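Local coordinates for CheC, inhibitor of MCP methylation / FliN fusion protein (Thermotoga maritima, PDB 4HYN) that belongs to the CheC phosphatase family as the flagellar rotor protein FliY and probably dephosphorylates the chemotaxis response regulator CheY, at residues 61-66 with 132-137. Sequence-based numbering, arbitrary orientation.
Sequences VSVEYT and INISPP
In this CheC-like fold, an antiparallel sheet packed against long helices, strand 57-66 pairs with 133-143, one of the two edge strands, whose start is interrupted by a short loop. Regular pairing is confined to the end of the contact: Thr-66 and Asn-133 form a hydrogen-bonded pair, with Thr-66 N 2.9 Å from Asn-133 O and Asn-133 N 3.0 Å from Thr-66 O. Asn-133 N lies in the plane of the Thr-66 carbonyl, whereas Thr-66 N sits 26° above that of Asn-133. The next pair, Tyr-65 with Ile-134, is non-hydrogen-bonded.

Beyond it, Ser-135 N still donates to Glu-64 O, but the return bond ends on a side chain, Glu-64 N donating to Ser-135 OG (2.9 Å). Serine suits this place because its short hydroxyl, held between the backbone N and carbonyl carbon (chi1 56°), can stand in for a carbonyl. Pro-136 and Pro-137 have no N-H to offer, which fits the break in pairing, and backbone bonding resumes between Ser-62 and Lys-138.

Apolar side chains fill the side toward helix 103-128, where Val-63 touches Met-117 and Ile-134 touches Ala-121. Val-63 CG1 meets Ile-134 CG2; its CG2 is tight against Ser-135 O at 3.0 Å, chi1 (108°) being far from staggered, with Pro-137 a looser neighbour. Val-61 lies alongside that proline. Tyr-65 suits its place because its flat ring, beside Ile-134, turns its CE2 edge to Ile-134 CG2 (3.3 Å) while CD2 meets Ile-132 CG2 obliquely (3.6 Å). An alanine at Tyr-65 would remove the ring and would probably leave both isoleucine methyls less tightly packed. On the other face, branched Thr-66 puts CG2 3.4 Å from Asn-133 CB.

A water bridges the segments where pairing breaks, donating to Ser-62 O and Pro-136 O and accepting from Ser-135 OG at 2.6 Å.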
ATOM      1  N   VAL A  61       5.516  -0.228   5.457  1.00 21.22           N
ATOM      2  CA  VAL A  61       5.904   1.078   4.950  1.00 21.79           C
ATOM      3  C   VAL A  61       4.687   1.969   5.116  1.00 22.39           C
ATOM      4  O   VAL A  61       3.627   1.690   4.557  1.00 25.26           O
ATOM      5  CB  VAL A  61       6.290   1.026   3.449  1.00 22.93           C
ATOM      6  CG1 VAL A  61       6.971   2.322   3.048  1.00 23.92           C
ATOM      7  CG2 VAL A  61       7.195  -0.162   3.162  1.00 22.65           C
ATOM      8  N   SER A  62       4.828   3.021   5.911  1.00 21.24           N
ATOM      9  CA  SER A  62       3.713   3.920   6.143  1.00 21.43           C
ATOM     10  C   SER A  62       3.993   5.347   5.711  1.00 20.86           C
ATOM     11  O   SER A  62       5.129   5.828   5.761  1.00 22.16           O
ATOM     12  CB  SER A  62       3.269   3.875   7.613  1.00 21.73           C
ATOM     13  OG  SER A  62       4.356   4.097   8.490  1.00 23.45           O
ATOM     14  N   VAL A  63       2.927   6.021   5.312  1.00 18.54           N
ATOM     15  CA  VAL A  63       2.998   7.389   4.860  1.00 19.23           C
ATOM     16  C   VAL A  63       1.830   8.164   5.493  1.00 20.50           C
ATOM     17  O   VAL A  63       0.731   7.632   5.681  1.00 19.47           O
ATOM     18  CB  VAL A  63       2.978   7.413   3.302  1.00 20.17           C
ATOM     19  CG1 VAL A  63       1.656   7.923   2.755  1.00 17.92           C
ATOM     20  CG2 VAL A  63       4.168   8.185   2.772  1.00 20.08           C
ATOM     21  N   GLU A  64       2.098   9.398   5.895  1.00 22.22           N
ATOM     22  CA  GLU A  64       1.078  10.228   6.517  1.00 24.40           C
ATOM     23  C   GLU A  64       0.495  11.201   5.499  1.00 25.10           C
ATOM     24  O   GLU A  64       1.234  11.909   4.813  1.00 24.13           O
ATOM     25  CB  GLU A  64       1.683  10.996   7.687  1.00 26.51           C
ATOM     26  CG  GLU A  64       0.677  11.640   8.611  1.00 30.86           C
ATOM     27  CD  GLU A  64       0.015  10.641   9.531  1.00 34.25           C
ATOM     28  OE1 GLU A  64      -1.236  10.666   9.640  1.00 33.59           O
ATOM     29  OE2 GLU A  64       0.754   9.840  10.151  1.00 35.74           O
ATOM     30  N   TYR A  65      -0.830  11.209   5.390  1.00 26.65           N
ATOM     31  CA  TYR A  65      -1.531  12.101   4.469  1.00 28.87           C
ATOM     32  C   TYR A  65      -1.820  13.459   5.094  1.00 29.74           C
ATOM     33  O   TYR A  65      -2.273  13.543   6.234  1.00 31.18           O
ATOM     34  CB  TYR A  65      -2.845  11.474   4.002  1.00 28.78           C
ATOM     35  CG  TYR A  65      -2.704  10.461   2.890  1.00 29.96           C
ATOM     36  CD1 TYR A  65      -3.524   9.338   2.846  1.00 31.04           C
ATOM     37  CD2 TYR A  65      -1.782  10.642   1.864  1.00 29.60           C
ATOM     38  CE1 TYR A  65      -3.436   8.419   1.811  1.00 32.08           C
ATOM     39  CE2 TYR A  65      -1.684   9.727   0.820  1.00 31.89           C
ATOM     40  CZ  TYR A  65      -2.517   8.617   0.803  1.00 33.46           C
ATOM     41  OH  TYR A  65      -2.424   7.694  -0.215  1.00 37.84           O
ATOM     42  N   THR A  66      -1.585  14.518   4.327  1.00 31.60           N
ATOM     43  CA  THR A  66      -1.818  15.879   4.795  1.00 34.19           C
ATOM     44  C   THR A  66      -2.559  16.729   3.752  1.00 34.35           C
ATOM     45  O   THR A  66      -2.394  16.524   2.548  1.00 33.85           O
ATOM     46  CB  THR A  66      -0.480  16.557   5.248  1.00 35.59           C
ATOM     47  OG1 THR A  66      -0.618  17.983   5.226  1.00 38.43           O
ATOM     48  CG2 THR A  66       0.688  16.136   4.367  1.00 35.13           C
ATOM     49  N   ILE A 132      -3.060  16.329  -2.418  1.00 24.89           N
ATOM     50  CA  ILE A 132      -2.776  15.489  -1.267  1.00 25.70           C
ATOM     51  C   ILE A 132      -1.263  15.393  -1.088  1.00 25.36           C
ATOM     52  O   ILE A 132      -0.536  15.076  -2.028  1.00 26.02           O
ATOM     53  CB  ILE A 132      -3.371  14.080  -1.448  1.00 24.17           C
ATOM     54  CG1 ILE A 132      -4.877  14.179  -1.686  1.00 25.78           C
ATOM     55  CG2 ILE A 132      -3.108  13.239  -0.214  1.00 24.15           C
ATOM     56  CD1 ILE A 132      -5.516  12.883  -2.160  1.00 27.07           C
ATOM     57  N   ASN A 133      -0.792  15.727   0.104  1.00 24.99           N
ATOM     58  CA  ASN A 133       0.632  15.656   0.395  1.00 25.95           C
ATOM     59  C   ASN A 133       0.975  14.444   1.268  1.00 25.41           C
ATOM     60  O   ASN A 133       0.162  13.991   2.073  1.00 24.72           O
ATOM     61  CB  ASN A 133       1.101  16.948   1.066  1.00 27.43           C
ATOM     62  CG  ASN A 133       1.048  18.146   0.127  1.00 31.25           C
ATOM     63  OD1 ASN A 133       0.579  19.221   0.502  1.00 32.22           O
ATOM     64  ND2 ASN A 133       1.524  17.959  -1.106  1.00 30.63           N
ATOM     65  N   ILE A 134       2.172  13.904   1.081  1.00 25.05           N
ATOM     66  CA  ILE A 134       2.614  12.759   1.867  1.00 24.22           C
ATOM     67  C   ILE A 134       3.969  12.989   2.521  1.00 23.63           C
ATOM     68  O   ILE A 134       4.839  13.663   1.968  1.00 22.84           O
ATOM     69  CB  ILE A 134       2.703  11.452   1.029  1.00 24.24           C
ATOM     70  CG1 ILE A 134       3.708  11.602  -0.112  1.00 24.94           C
ATOM     71  CG2 ILE A 134       1.347  11.077   0.475  1.00 25.03           C
ATOM     72  CD1 ILE A 134       4.022  10.286  -0.820  1.00 23.99           C
ATOM     73  N   SER A 135       4.116  12.459   3.730  1.00 23.24           N
ATOM     74  CA  SER A 135       5.369  12.543   4.462  1.00 22.95           C
ATOM     75  C   SER A 135       6.302  11.498   3.840  1.00 23.79           C
ATOM     76  O   SER A 135       5.848  10.627   3.090  1.00 23.60           O
ATOM     77  CB  SER A 135       5.132  12.225   5.945  1.00 23.11           C
ATOM     78  OG  SER A 135       4.517  10.957   6.127  1.00 19.31           O
ATOM     79  N   PRO A 136       7.625  11.635   4.042  1.00 24.66           N
ATOM     80  CA  PRO A 136       8.504  10.620   3.446  1.00 24.73           C
ATOM     81  C   PRO A 136       8.189   9.250   4.065  1.00 25.28           C
ATOM     82  O   PRO A 136       7.998   9.139   5.277  1.00 24.78           O
ATOM     83  CB  PRO A 136       9.910  11.126   3.797  1.00 24.86           C
ATOM     84  CG  PRO A 136       9.692  12.006   5.019  1.00 26.08           C
ATOM     85  CD  PRO A 136       8.407  12.712   4.679  1.00 25.41           C
ATOM     86  N   PRO A 137       8.064   8.207   3.228  1.00 25.70           N
ATOM     87  CA  PRO A 137       7.757   6.853   3.695  1.00 27.08           C
ATOM     88  C   PRO A 137       8.717   6.266   4.722  1.00 27.91           C
ATOM     89  O   PRO A 137       9.918   6.168   4.481  1.00 28.75           O
ATOM     90  CB  PRO A 137       7.728   6.034   2.394  1.00 27.00           C
ATOM     91  CG  PRO A 137       8.603   6.804   1.466  1.00 27.87           C
ATOM     92  CD  PRO A 137       8.213   8.231   1.762  1.00 27.33           C
TER
HETATM   93  O   HOH W   1       5.819   8.790   6.825  1.00 26.91           O